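Local coordinates for protein class B carbapenemase GOB-18 (Elizabethkingia meningoseptica, PDB 5K0W) that acts as a dizinc B3 metallo-beta-lactamase, a zinc hydrolase that breaks down beta-lactam antibiotics, carbapenems among them, at residues S17-K22 and Y141-K146; K29-A34 and Y50-Y55; I66-A71 and G105-F110; V127-G132 and P147-K152; S134-G139 and S202-K207. All coordinates share one frame; numbering follows the deposited sequence.

Contact 1: S17-K22 and Y141-K146; sequences SAQVVK and YGVTFK
Where the N-terminal tail 17-22 passes over the loop 141-146, the close packing centres on Val-21, whose two methyls settle on different parts of the loop. CG1, anti to the backbone N, lies on the main chain at Phe-145, with Val-21 CG1 3.8 Å from Phe-145 CA. The other branch, Val-21 CG2, comes to 3.7 Å from Val-143 CG1 and also touches the start of the Lys-146 side chain. Val-143 uses the same rotamer (chi1 179°), and the two valines cross at about a right angle, one methyl of each meeting the other. Right beside them the backbones are pinned: Lys-22 N donates to Val-143 O over 2.8 Å, almost perfectly straight at 174° and nearly along the C=O axis. The same oxygen takes a CA-H...O contact, Val-21 CA to Val-143 O, 3.5 Å. The tail runs ahead of strand 38-41; the loop it meets belongs to the metallo-beta-lactamase fold, between helix 125-129 and strand 152-154. Thr-144 and Phe-145, whose CB atoms point away from the tail, pack on helix 101-104, which carries the zinc ligands Asp-102 and His-103. Toward solvent the contact loosens. Val-20 turns its CB away, and a water takes over: it donates to Val-20 O at 3.1 Å and accepts a weak bond from Val-143 N. Gln-19 only grazes Val-143, its OE1 in a weak hydrogen bond with Lys-133. The two lysine ends also leave the interface, Lys-22 NZ to a salt bridge with Glu-25 and Lys-146 NZ to one with Asp-109.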
# COMPACT_ATOMS: atom_id res chain seq x y z
N SER A 17 29.35 -0.60 -11.68
CA SER A 17 29.08 0.66 -10.99
C SER A 17 27.57 0.85 -10.70
O SER A 17 26.78 1.11 -11.61
CB SER A 17 29.66 1.86 -11.75
OG SER A 17 30.06 2.94 -10.92
N ALA A 18 27.18 0.68 -9.44
CA ALA A 18 25.79 0.88 -9.02
C ALA A 18 25.72 1.44 -7.61
O ALA A 18 26.43 0.96 -6.72
CB ALA A 18 25.00 -0.42 -9.10
N GLN A 19 24.87 2.46 -7.42
CA GLN A 19 24.59 3.07 -6.11
C GLN A 19 24.04 1.91 -5.24
O GLN A 19 23.15 1.18 -5.68
CB GLN A 19 23.55 4.18 -6.24
CG GLN A 19 23.93 5.29 -7.23
CD GLN A 19 22.95 6.45 -7.23
OE1 GLN A 19 21.91 6.43 -6.57
NE2 GLN A 19 23.27 7.50 -7.99
N VAL A 20 24.67 1.69 -4.08
CA VAL A 20 24.39 0.58 -3.18
C VAL A 20 23.06 0.73 -2.44
O VAL A 20 22.82 1.76 -1.82
CB VAL A 20 25.59 0.34 -2.22
CG1 VAL A 20 25.36 -0.88 -1.33
CG2 VAL A 20 26.90 0.18 -2.99
N VAL A 21 22.24 -0.34 -2.48
CA VAL A 21 20.96 -0.46 -1.78
C VAL A 21 21.22 -1.12 -0.41
O VAL A 21 21.91 -2.14 -0.37
CB VAL A 21 19.94 -1.28 -2.61
CG1 VAL A 21 18.63 -1.48 -1.85
CG2 VAL A 21 19.67 -0.63 -3.97
N LYS A 22 20.68 -0.55 0.69
CA LYS A 22 20.80 -1.14 2.02
C LYS A 22 19.57 -0.84 2.89
O LYS A 22 19.37 0.31 3.29
CB LYS A 22 22.10 -0.72 2.72
CG LYS A 22 22.47 -1.64 3.89
CD LYS A 22 23.06 -0.87 5.04
CE LYS A 22 23.20 -1.75 6.26
NZ LYS A 22 23.74 -0.97 7.42
N TYR A 141 18.63 7.15 5.82
CA TYR A 141 19.11 5.79 5.58
C TYR A 141 19.72 5.62 4.17
O TYR A 141 20.18 4.52 3.84
CB TYR A 141 17.97 4.78 5.79
CG TYR A 141 17.39 4.78 7.18
CD1 TYR A 141 18.04 4.14 8.23
CD2 TYR A 141 16.18 5.42 7.45
CE1 TYR A 141 17.52 4.16 9.52
CE2 TYR A 141 15.66 5.46 8.75
CZ TYR A 141 16.34 4.83 9.78
OH TYR A 141 15.83 4.83 11.06
N GLY A 142 19.71 6.67 3.36
CA GLY A 142 20.22 6.64 2.00
C GLY A 142 19.30 5.93 1.02
O GLY A 142 18.14 6.32 0.86
N VAL A 143 19.83 4.89 0.32
CA VAL A 143 19.08 4.09 -0.65
C VAL A 143 18.60 2.83 0.07
O VAL A 143 19.40 1.93 0.32
CB VAL A 143 19.88 3.78 -1.95
CG1 VAL A 143 19.06 2.91 -2.91
CG2 VAL A 143 20.35 5.05 -2.65
N THR A 144 17.30 2.80 0.42
CA THR A 144 16.66 1.68 1.14
C THR A 144 16.01 0.67 0.20
O THR A 144 15.63 -0.42 0.63
CB THR A 144 15.67 2.18 2.19
OG1 THR A 144 14.90 3.26 1.66
CG2 THR A 144 16.34 2.59 3.49
N PHE A 145 15.85 1.03 -1.08
CA PHE A 145 15.23 0.16 -2.07
C PHE A 145 15.73 0.52 -3.46
O PHE A 145 16.12 1.68 -3.70
CB PHE A 145 13.69 0.24 -1.99
CG PHE A 145 13.08 1.56 -2.39
CD1 PHE A 145 12.85 2.55 -1.44
CD2 PHE A 145 12.66 1.78 -3.69
CE1 PHE A 145 12.24 3.75 -1.80
CE2 PHE A 145 12.08 2.99 -4.06
CZ PHE A 145 11.86 3.96 -3.10
N LYS A 146 15.71 -0.46 -4.39
CA LYS A 146 16.14 -0.28 -5.78
C LYS A 146 15.30 0.80 -6.42
O LYS A 146 14.08 0.62 -6.53
CB LYS A 146 15.97 -1.57 -6.60
CG LYS A 146 17.05 -2.63 -6.46
CD LYS A 146 16.54 -3.93 -7.11
CE LYS A 146 17.60 -4.95 -7.40
NZ LYS A 146 17.22 -5.81 -8.55
O HOH W 1 23.12 4.10 0.21

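Contact 2: K29-A34 and Y50-Y55; sequences KEWNQA and YDLASY
Leu-52 sets one methyl squarely over the indole of Trp-31, beside the second zinc site of this metallo-beta-lactamase fold. Leu-52 CD2 stands 3.7 Å from the centroid of the five-membered ring and 3° off its normal, a CH-pi contact. The other methyl, CD1, fits against Trp-31 CB. At the edge of the same indole, near its plane, sits the carboxylate of Asp-51, the two planes 27° apart; Trp-31 NE1 gives Asp-51 OD2 a weak hydrogen bond of 3.3 Å. That oxygen has a stronger partner in ND1 of His-241, a ligand of the second zinc, so Asp-51 is a second-shell residue that fixes the turn of the imidazole and probably makes it more electron-rich. Trp-31 itself touches both His-241 and the ligand Asp-102.

Two backbone bonds and the packing around Tyr-50 help to position these groups. Tyr-50 N donates to Gln-33 O over 2.7 Å, in the carbonyl plane, while Asp-51 N makes a weak bond to Glu-30 O of 3.0 Å. Over one face of the Tyr-50 ring lies the amide of Gln-33, only 20° from parallel, with Gln-33 NE2 3.3 Å from Tyr-50 CD1. Glu-30 crosses the ring obliquely along its CD2-CE2 side, carboxylate and ring planes far from parallel, with Glu-30 OE2 3.2 Å from Tyr-50 CE2, and the ring also stacks with His-248. The other carboxylate oxygen of Glu-30 is tied to Asp-51 through one water, which donates to Glu-30 OE1 and to Asp-51 OD1, 2.9 Å each.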
# COMPACT_ATOMS: atom_id res chain seq x y z
N LYS A 29 10.39 -9.30 12.34
CA LYS A 29 10.32 -10.69 11.88
C LYS A 29 9.16 -10.92 10.92
O LYS A 29 9.36 -11.54 9.87
CB LYS A 29 10.23 -11.63 13.10
CG LYS A 29 10.06 -13.13 12.80
CD LYS A 29 9.22 -13.87 13.85
CE LYS A 29 7.76 -13.48 13.85
NZ LYS A 29 6.93 -14.43 14.63
N GLU A 30 7.96 -10.41 11.28
CA GLU A 30 6.71 -10.56 10.53
C GLU A 30 6.73 -9.97 9.10
O GLU A 30 5.90 -10.35 8.28
CB GLU A 30 5.52 -9.96 11.33
CG GLU A 30 5.27 -10.62 12.67
CD GLU A 30 3.93 -10.31 13.33
OE1 GLU A 30 3.43 -9.17 13.18
OE2 GLU A 30 3.40 -11.21 14.02
N TRP A 31 7.68 -9.08 8.81
CA TRP A 31 7.79 -8.43 7.50
C TRP A 31 8.25 -9.35 6.39
O TRP A 31 7.76 -9.22 5.26
CB TRP A 31 8.70 -7.20 7.59
CG TRP A 31 8.04 -6.00 8.22
CD1 TRP A 31 6.92 -5.98 9.00
CD2 TRP A 31 8.50 -4.65 8.14
NE1 TRP A 31 6.65 -4.70 9.40
CE2 TRP A 31 7.61 -3.86 8.91
CE3 TRP A 31 9.61 -4.03 7.53
CZ2 TRP A 31 7.77 -2.48 9.05
CZ3 TRP A 31 9.77 -2.66 7.68
CH2 TRP A 31 8.85 -1.90 8.41
N ASN A 32 9.21 -10.25 6.70
CA ASN A 32 9.78 -11.20 5.74
C ASN A 32 9.25 -12.61 5.97
O ASN A 32 9.64 -13.54 5.26
CB ASN A 32 11.32 -11.16 5.80
CG ASN A 32 11.88 -9.77 5.83
OD1 ASN A 32 11.56 -8.93 4.98
ND2 ASN A 32 12.71 -9.48 6.82
N GLN A 33 8.35 -12.77 6.94
CA GLN A 33 7.73 -14.03 7.31
C GLN A 33 6.64 -14.38 6.29
O GLN A 33 5.81 -13.52 5.96
CB GLN A 33 7.14 -13.91 8.72
CG GLN A 33 6.85 -15.22 9.42
CD GLN A 33 5.82 -15.05 10.51
OE1 GLN A 33 5.93 -14.18 11.39
NE2 GLN A 33 4.81 -15.88 10.48
N ALA A 34 6.63 -15.63 5.80
CA ALA A 34 5.67 -16.10 4.80
C ALA A 34 4.25 -16.19 5.34
O ALA A 34 4.05 -16.50 6.52
CB ALA A 34 6.09 -17.44 4.24
N TYR A 50 3.51 -12.04 5.99
CA TYR A 50 2.78 -12.05 7.26
C TYR A 50 2.25 -10.67 7.64
O TYR A 50 1.08 -10.57 7.98
CB TYR A 50 3.59 -12.72 8.39
CG TYR A 50 2.71 -13.17 9.54
CD1 TYR A 50 2.00 -14.37 9.48
CD2 TYR A 50 2.54 -12.36 10.66
CE1 TYR A 50 1.17 -14.77 10.52
CE2 TYR A 50 1.71 -12.76 11.72
CZ TYR A 50 1.02 -13.96 11.63
OH TYR A 50 0.20 -14.34 12.67
N ASP A 51 3.06 -9.62 7.53
CA ASP A 51 2.60 -8.26 7.84
C ASP A 51 2.55 -7.31 6.65
O ASP A 51 1.73 -6.39 6.65
CB ASP A 51 3.41 -7.64 8.99
CG ASP A 51 2.74 -6.39 9.56
OD1 ASP A 51 1.50 -6.42 9.74
OD2 ASP A 51 3.44 -5.41 9.80
N LEU A 52 3.41 -7.51 5.64
CA LEU A 52 3.44 -6.61 4.50
C LEU A 52 2.46 -6.98 3.43
O LEU A 52 2.71 -7.87 2.62
CB LEU A 52 4.87 -6.38 3.97
CG LEU A 52 5.91 -5.99 5.03
CD1 LEU A 52 7.31 -5.91 4.45
CD2 LEU A 52 5.53 -4.69 5.71
N ALA A 53 1.31 -6.30 3.45
CA ALA A 53 0.22 -6.53 2.52
C ALA A 53 0.56 -6.20 1.08
O ALA A 53 1.09 -5.12 0.79
CB ALA A 53 -1.02 -5.76 2.96
N SER A 54 0.28 -7.16 0.20
CA SER A 54 0.45 -7.07 -1.25
C SER A 54 -0.84 -7.60 -1.84
O SER A 54 -1.25 -8.71 -1.51
CB SER A 54 1.66 -7.87 -1.73
OG SER A 54 1.78 -7.83 -3.14
N TYR A 55 -1.51 -6.79 -2.66
CA TYR A 55 -2.81 -7.12 -3.24
C TYR A 55 -2.75 -7.44 -4.72
O TYR A 55 -2.10 -6.73 -5.49
CB TYR A 55 -3.83 -6.01 -2.94
CG TYR A 55 -4.00 -5.79 -1.45
CD1 TYR A 55 -4.69 -6.70 -0.67
CD2 TYR A 55 -3.37 -4.73 -0.82
CE1 TYR A 55 -4.79 -6.54 0.71
CE2 TYR A 55 -3.48 -4.55 0.56
CZ TYR A 55 -4.18 -5.46 1.32
OH TYR A 55 -4.28 -5.33 2.68
O HOH W 2 1.14 -8.79 11.42

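Contact 3: I66-A71 and G105-F110; sequences INTGTA and GALQDF
Thr-68 overlaps Ala-106 side on, its hydroxyl and CB lying against the alanine methyl, with Thr-68 OG1 3.6 Å from Ala-106 CB. This is a buried join in the metallo-beta-lactamase fold: the loop that leaves strand 62-66 meets the start of helix 107-114, just after the residues 98-103 that supply zinc ligands. OG1 sits in the crowded position between the backbone N and the carbonyl carbon (chi1 76°), which turns it to the chain entering the helix. There it accepts from Ala-106 N, the residue in the N-cap position, over 3.0 Å at an N-H...O angle of 145°. Leu-107 N is also near, but its N-H points badly for a bond. The hydroxyl has a further, weak hydrogen bond to O of the zinc ligand His-103, so a single oxygen ties the loop after the strand both to the metal-binding segment and to the helix after it.

The methyl branch, Thr-68 CG2, meets the apolar side chains of the helix, 4.0 Å from Phe-110 CD2, approaching the ring obliquely, and 4.2 Å from Leu-107 CG. Phe-110 is packed edge-to-face with Phe-74 of helix 73-83. Further along, Gly-105 CA lies 3.8 Å from Thr-70 C; the backbones come this close because Gly-105 lacks a side chain, and a CB would run into Thr-70 and Ala-71. Gly-69, at phi 62°, makes the turn that brings Thr-70 there, and Thr-70 OG1 is hydrogen-bonded to Asn-32 OD1. Inside the helix the first turn is closed by Phe-110 N donating to Ala-106 O at 2.9 Å.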
# COMPACT_ATOMS: atom_id res chain seq x y z
N ILE A 66 -0.86 -4.31 -6.20
CA ILE A 66 -0.72 -3.15 -5.32
C ILE A 66 0.20 -3.57 -4.17
O ILE A 66 -0.12 -4.55 -3.49
CB ILE A 66 -2.07 -2.56 -4.81
CG1 ILE A 66 -3.01 -2.25 -5.96
CG2 ILE A 66 -1.84 -1.33 -3.95
CD1 ILE A 66 -4.27 -2.92 -5.81
N ASN A 67 1.33 -2.86 -3.99
CA ASN A 67 2.37 -3.08 -2.95
C ASN A 67 3.22 -4.36 -3.08
O ASN A 67 2.70 -5.37 -3.57
CB ASN A 67 1.87 -2.86 -1.52
CG ASN A 67 1.25 -1.50 -1.31
OD1 ASN A 67 1.40 -0.56 -2.11
ND2 ASN A 67 0.51 -1.38 -0.23
N THR A 68 4.52 -4.30 -2.67
CA THR A 68 5.44 -5.42 -2.84
C THR A 68 6.32 -5.90 -1.67
O THR A 68 7.26 -6.66 -1.95
CB THR A 68 6.44 -5.13 -3.99
OG1 THR A 68 7.46 -4.21 -3.55
CG2 THR A 68 5.79 -4.75 -5.31
N GLY A 69 6.11 -5.44 -0.44
CA GLY A 69 7.00 -5.85 0.66
C GLY A 69 8.46 -5.43 0.45
O GLY A 69 8.76 -4.70 -0.50
N THR A 70 9.41 -5.93 1.30
CA THR A 70 10.85 -5.61 1.22
C THR A 70 11.49 -6.31 0.02
O THR A 70 10.77 -6.92 -0.77
CB THR A 70 11.57 -5.99 2.53
OG1 THR A 70 11.42 -7.40 2.74
CG2 THR A 70 11.08 -5.20 3.72
N ALA A 71 12.83 -6.22 -0.15
CA ALA A 71 13.56 -6.87 -1.26
C ALA A 71 13.36 -8.39 -1.23
O ALA A 71 13.07 -8.98 -2.27
CB ALA A 71 15.04 -6.54 -1.20
N GLY A 105 10.23 -2.38 -2.02
CA GLY A 105 11.44 -3.18 -2.15
C GLY A 105 11.55 -4.13 -3.33
O GLY A 105 12.65 -4.32 -3.86
N ALA A 106 10.42 -4.75 -3.75
CA ALA A 106 10.43 -5.69 -4.88
C ALA A 106 9.90 -5.09 -6.17
O ALA A 106 9.80 -5.81 -7.15
CB ALA A 106 9.66 -6.94 -4.52
N LEU A 107 9.63 -3.77 -6.18
CA LEU A 107 9.06 -3.03 -7.30
C LEU A 107 9.88 -3.08 -8.57
O LEU A 107 9.31 -3.24 -9.64
CB LEU A 107 8.80 -1.57 -6.93
CG LEU A 107 7.37 -1.16 -6.67
CD1 LEU A 107 7.33 0.29 -6.22
CD2 LEU A 107 6.51 -1.31 -7.93
N GLN A 108 11.21 -2.88 -8.45
CA GLN A 108 12.11 -2.93 -9.60
C GLN A 108 12.21 -4.36 -10.11
O GLN A 108 12.16 -4.57 -11.32
CB GLN A 108 13.49 -2.35 -9.28
CG GLN A 108 14.40 -2.18 -10.51
CD GLN A 108 13.81 -1.31 -11.60
OE1 GLN A 108 12.82 -0.62 -11.40
NE2 GLN A 108 14.38 -1.36 -12.78
N ASP A 109 12.32 -5.33 -9.18
CA ASP A 109 12.41 -6.76 -9.45
C ASP A 109 11.19 -7.18 -10.28
O ASP A 109 11.35 -7.86 -11.29
CB ASP A 109 12.49 -7.55 -8.13
CG ASP A 109 13.73 -7.28 -7.27
OD1 ASP A 109 14.75 -6.80 -7.82
OD2 ASP A 109 13.70 -7.62 -6.05
N PHE A 110 9.98 -6.69 -9.90
CA PHE A 110 8.74 -6.95 -10.63
C PHE A 110 8.72 -6.26 -11.99
O PHE A 110 8.41 -6.91 -12.99
CB PHE A 110 7.51 -6.55 -9.81
CG PHE A 110 6.99 -7.69 -8.97
CD1 PHE A 110 6.36 -8.78 -9.55
CD2 PHE A 110 7.17 -7.69 -7.59
CE1 PHE A 110 5.92 -9.87 -8.77
CE2 PHE A 110 6.72 -8.77 -6.81
CZ PHE A 110 6.10 -9.85 -7.41

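Contact 4: V127-G132 and P147-K152; sequences VLRTGG and PVTPDK
The C-terminal end of helix 125-129 is met here by the loop that leads into strand 152-154, an edge strand of the seven-stranded sheet. Gly-131 (phi 54°) and Gly-132 turn the chain out of the helix in a Schellman motif: Gly-132 N bonds Val-127 O, and Gly-131 N makes the inner bond, a weak one, to Leu-128 O. The same Leu-128 O takes the stronger bond from across the contact, Val-148 N at 2.8 Å, with the donor 40° above the carbonyl plane. Pro-147 lays its ring along the turn, Pro-147 CB coming to 3.3 Å from Arg-129 O and 3.5 Å from Gly-131 N.

On the buried side Leu-128 and Val-148 run side by side, Leu-128 CD2 3.5 Å from Val-148 CG1. Leu-107 and Val-120 touch Leu-128 as well, joining the pair to helix 107-114 and strand 117-121. On the outer side Arg-129 bends at chi3 (92°) and brings its guanidinium over Thr-149. Thr-149 CG2 lies over one face of the group, 3.6 Å from both Arg-129 NH1 and NH2.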
# COMPACT_ATOMS: atom_id res chain seq x y z
N VAL A 127 11.08 10.33 -4.54
CA VAL A 127 11.44 9.26 -3.59
C VAL A 127 11.71 7.93 -4.35
O VAL A 127 12.67 7.22 -4.03
CB VAL A 127 10.38 9.12 -2.46
CG1 VAL A 127 10.67 7.93 -1.54
CG2 VAL A 127 10.28 10.41 -1.65
N LEU A 128 10.90 7.65 -5.37
CA LEU A 128 11.02 6.42 -6.15
C LEU A 128 12.21 6.39 -7.10
O LEU A 128 12.88 5.36 -7.21
CB LEU A 128 9.71 6.08 -6.85
CG LEU A 128 8.65 5.53 -5.90
CD1 LEU A 128 7.29 6.01 -6.25
CD2 LEU A 128 8.71 4.02 -5.82
N ARG A 129 12.50 7.53 -7.74
CA ARG A 129 13.61 7.68 -8.67
C ARG A 129 14.97 7.67 -7.95
O ARG A 129 15.97 7.29 -8.55
CB ARG A 129 13.44 8.95 -9.51
CG ARG A 129 12.22 8.91 -10.42
CD ARG A 129 12.07 10.21 -11.19
NE ARG A 129 12.74 10.14 -12.49
CZ ARG A 129 12.12 9.95 -13.65
NH1 ARG A 129 10.80 9.84 -13.70
NH2 ARG A 129 12.82 9.89 -14.78
N THR A 130 14.99 8.10 -6.66
CA THR A 130 16.19 8.18 -5.82
C THR A 130 16.31 7.01 -4.84
O THR A 130 17.21 7.02 -3.99
CB THR A 130 16.27 9.50 -5.05
OG1 THR A 130 15.33 9.50 -3.98
CG2 THR A 130 16.15 10.72 -5.94
N GLY A 131 15.41 6.03 -4.95
CA GLY A 131 15.39 4.85 -4.10
C GLY A 131 15.36 5.15 -2.61
O GLY A 131 15.95 4.41 -1.81
N GLY A 132 14.68 6.23 -2.25
CA GLY A 132 14.52 6.62 -0.85
C GLY A 132 15.32 7.82 -0.38
O GLY A 132 14.99 8.39 0.66
N PRO A 147 15.89 1.94 -6.83
CA PRO A 147 15.09 3.00 -7.46
C PRO A 147 14.31 2.52 -8.69
O PRO A 147 14.76 1.63 -9.40
CB PRO A 147 16.14 4.07 -7.81
CG PRO A 147 17.42 3.36 -7.82
CD PRO A 147 17.31 2.34 -6.76
N VAL A 148 13.11 3.09 -8.89
CA VAL A 148 12.20 2.76 -10.00
C VAL A 148 11.66 4.05 -10.66
O VAL A 148 11.48 5.06 -9.98
CB VAL A 148 11.10 1.72 -9.59
CG1 VAL A 148 10.18 2.26 -8.51
CG2 VAL A 148 10.29 1.23 -10.78
N THR A 149 11.47 4.00 -12.00
CA THR A 149 10.96 5.12 -12.81
C THR A 149 9.50 4.90 -13.24
O THR A 149 9.23 3.99 -14.03
CB THR A 149 11.95 5.45 -13.91
OG1 THR A 149 13.16 5.90 -13.28
CG2 THR A 149 11.44 6.52 -14.86
N PRO A 150 8.53 5.69 -12.72
CA PRO A 150 7.13 5.47 -13.11
C PRO A 150 6.85 5.79 -14.57
O PRO A 150 7.42 6.74 -15.13
CB PRO A 150 6.34 6.37 -12.15
CG PRO A 150 7.28 7.42 -11.74
CD PRO A 150 8.65 6.78 -11.73
N ASP A 151 6.01 4.97 -15.19
CA ASP A 151 5.57 5.09 -16.58
C ASP A 151 4.46 6.14 -16.68
O ASP A 151 4.23 6.69 -17.76
CB ASP A 151 5.07 3.73 -17.11
CG ASP A 151 6.13 2.65 -17.04
OD1 ASP A 151 6.27 2.03 -15.96
OD2 ASP A 151 6.84 2.45 -18.05
N LYS A 152 3.75 6.39 -15.56
CA LYS A 152 2.68 7.37 -15.47
C LYS A 152 2.62 7.93 -14.07
O LYS A 152 3.02 7.26 -13.12
CB LYS A 152 1.32 6.72 -15.82
CG LYS A 152 0.64 7.26 -17.06
CD LYS A 152 -0.71 6.55 -17.32
CE LYS A 152 -1.87 7.17 -16.57
NZ LYS A 152 -3.18 6.81 -17.18

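Contact 5: S134-G139 and S202-K207; sequences SDYEMG and SVIVDK
The ring of Tyr-136 has Glu-137 CB over one face, shifted toward the rim, and a water in its plane at the hydroxyl edge; it also meets the ring of Tyr-215 edge-to-face. Ile-204 and Val-205 approach it obliquely, with Val-205 CG1 3.7 Å from Tyr-136 CE2 and Ile-204 CG1 3.6 Å from Tyr-136 OH. Two loops of the metallo-beta-lactamase fold meet here beside the first zinc site, one following helix 125-129 and one following strand 192-198. Ile-204 touches the zinc ligands His-100 and His-175, and Tyr-136 OH is hydrogen-bonded to O of His-175, so the tyrosine anchors the backbone of a ligand. The water adds a second link, donating to Tyr-136 OH at 2.7 Å and accepting from Ile-204 N at 3.1 Å.

Glu-137 slides past Ile-204 in the opposite direction, Glu-137 CB 3.7 Å from Ile-204 CD1. Its chain then bends at chi2 (69°), so the carboxylate passes toward the Val-205 methyl and Asp-206. Glu-137 OE2 and Asp-206 OD1 are 3.9 Å apart, two like charges; a salt bridge from Lys-140 to Glu-137 OE2 probably eases the repulsion. The turn that presents Tyr-136 and Glu-137 is held by Asp-135, in an Asx turn. Asp-135 OD1 accepts from Glu-137 N at 2.9 Å through its anti lone pair, and from Met-138 N at 2.7 Å from above the carboxylate plane.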
# COMPACT_ATOMS: atom_id res chain seq x y z
N SER A 134 15.44 10.96 -1.30
CA SER A 134 14.68 12.20 -1.10
C SER A 134 13.60 12.14 -0.01
O SER A 134 12.98 13.16 0.24
CB SER A 134 14.10 12.70 -2.41
OG SER A 134 13.21 11.73 -2.92
N ASP A 135 13.38 10.98 0.64
CA ASP A 135 12.34 10.87 1.68
C ASP A 135 12.64 11.77 2.88
O ASP A 135 13.74 11.70 3.43
CB ASP A 135 12.14 9.41 2.12
CG ASP A 135 10.85 9.18 2.90
OD1 ASP A 135 10.79 9.56 4.09
OD2 ASP A 135 9.89 8.62 2.31
N TYR A 136 11.65 12.61 3.28
CA TYR A 136 11.71 13.54 4.41
C TYR A 136 12.10 12.88 5.73
O TYR A 136 12.55 13.56 6.66
CB TYR A 136 10.39 14.32 4.53
CG TYR A 136 9.25 13.53 5.13
CD1 TYR A 136 8.50 12.65 4.37
CD2 TYR A 136 8.91 13.68 6.47
CE1 TYR A 136 7.44 11.94 4.91
CE2 TYR A 136 7.87 12.95 7.04
CZ TYR A 136 7.14 12.08 6.26
OH TYR A 136 6.10 11.39 6.83
N GLU A 137 11.91 11.56 5.82
CA GLU A 137 12.29 10.82 7.01
C GLU A 137 13.23 9.67 6.68
O GLU A 137 14.26 9.53 7.33
CB GLU A 137 11.05 10.37 7.82
CG GLU A 137 11.33 9.54 9.07
CD GLU A 137 12.01 10.19 10.27
OE1 GLU A 137 12.34 11.40 10.22
OE2 GLU A 137 12.19 9.47 11.29
N MET A 138 12.88 8.86 5.67
CA MET A 138 13.65 7.67 5.27
C MET A 138 14.97 7.93 4.51
O MET A 138 15.75 7.00 4.33
CB MET A 138 12.74 6.67 4.52
CG MET A 138 11.54 6.20 5.33
SD MET A 138 12.02 5.48 6.91
CE MET A 138 12.75 3.95 6.35
N GLY A 139 15.17 9.19 4.10
CA GLY A 139 16.36 9.65 3.38
C GLY A 139 17.63 9.55 4.20
O GLY A 139 18.70 9.31 3.64
N SER A 202 -0.70 7.35 9.80
CA SER A 202 0.17 7.37 10.99
C SER A 202 1.32 8.39 10.84
O SER A 202 1.65 8.79 9.72
CB SER A 202 0.71 5.97 11.29
OG SER A 202 1.12 5.29 10.11
N VAL A 203 1.89 8.84 11.98
CA VAL A 203 2.99 9.82 12.03
C VAL A 203 4.32 9.12 12.34
O VAL A 203 4.46 8.54 13.41
CB VAL A 203 2.70 11.05 12.96
CG1 VAL A 203 3.88 12.03 12.99
CG2 VAL A 203 1.44 11.77 12.53
N ILE A 204 5.31 9.21 11.41
CA ILE A 204 6.64 8.59 11.52
C ILE A 204 7.74 9.51 12.10
O ILE A 204 8.81 9.01 12.49
CB ILE A 204 7.07 7.87 10.22
CG1 ILE A 204 7.34 8.88 9.06
CG2 ILE A 204 6.01 6.83 9.84
CD1 ILE A 204 7.92 8.31 7.81
N VAL A 205 7.47 10.83 12.14
CA VAL A 205 8.40 11.83 12.68
C VAL A 205 8.22 12.03 14.19
O VAL A 205 7.09 12.19 14.68
CB VAL A 205 8.47 13.18 11.91
CG1 VAL A 205 9.09 13.00 10.54
CG2 VAL A 205 7.11 13.87 11.81
N ASP A 206 9.33 12.04 14.91
CA ASP A 206 9.42 12.22 16.37
C ASP A 206 9.44 13.72 16.73
O ASP A 206 8.95 14.10 17.79
CB ASP A 206 10.70 11.53 16.90
CG ASP A 206 11.07 10.22 16.20
OD1 ASP A 206 11.52 10.27 15.01
OD2 ASP A 206 10.97 9.15 16.85
N LYS A 207 10.00 14.57 15.83
CA LYS A 207 10.10 16.02 15.97
C LYS A 207 8.83 16.79 15.52
O LYS A 207 7.99 16.22 14.81
CB LYS A 207 11.37 16.53 15.25
CG LYS A 207 11.35 16.37 13.73
CD LYS A 207 12.62 16.93 13.08
CE LYS A 207 12.48 17.05 11.58
NZ LYS A 207 13.56 17.85 10.96
O HOH W 3 5.05 11.50 9.32

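Overall arrangement
From the N terminus, contact 1 closes the widest loop of the five, tying the tail to the loop ahead of strand 152-154. Nested inside it, contact 2 closes a short loop around strands 38-41 and 44-46, and contact 3, following in series, joins the end of strand 62-66 to helix 107-114. Contact 4 crosses contact 1, linking the end of helix 125-129 to the approach of strand 152-154. Contact 5 crosses both, reaching from the same loop region to the loop after strand 192-198 of the five-stranded sheet. Contacts 1, 3 and 4 touch one another, contact 2 touches contact 3, contact 5 touches contact 4, and contacts 2 and 5 lie near different zinc ions.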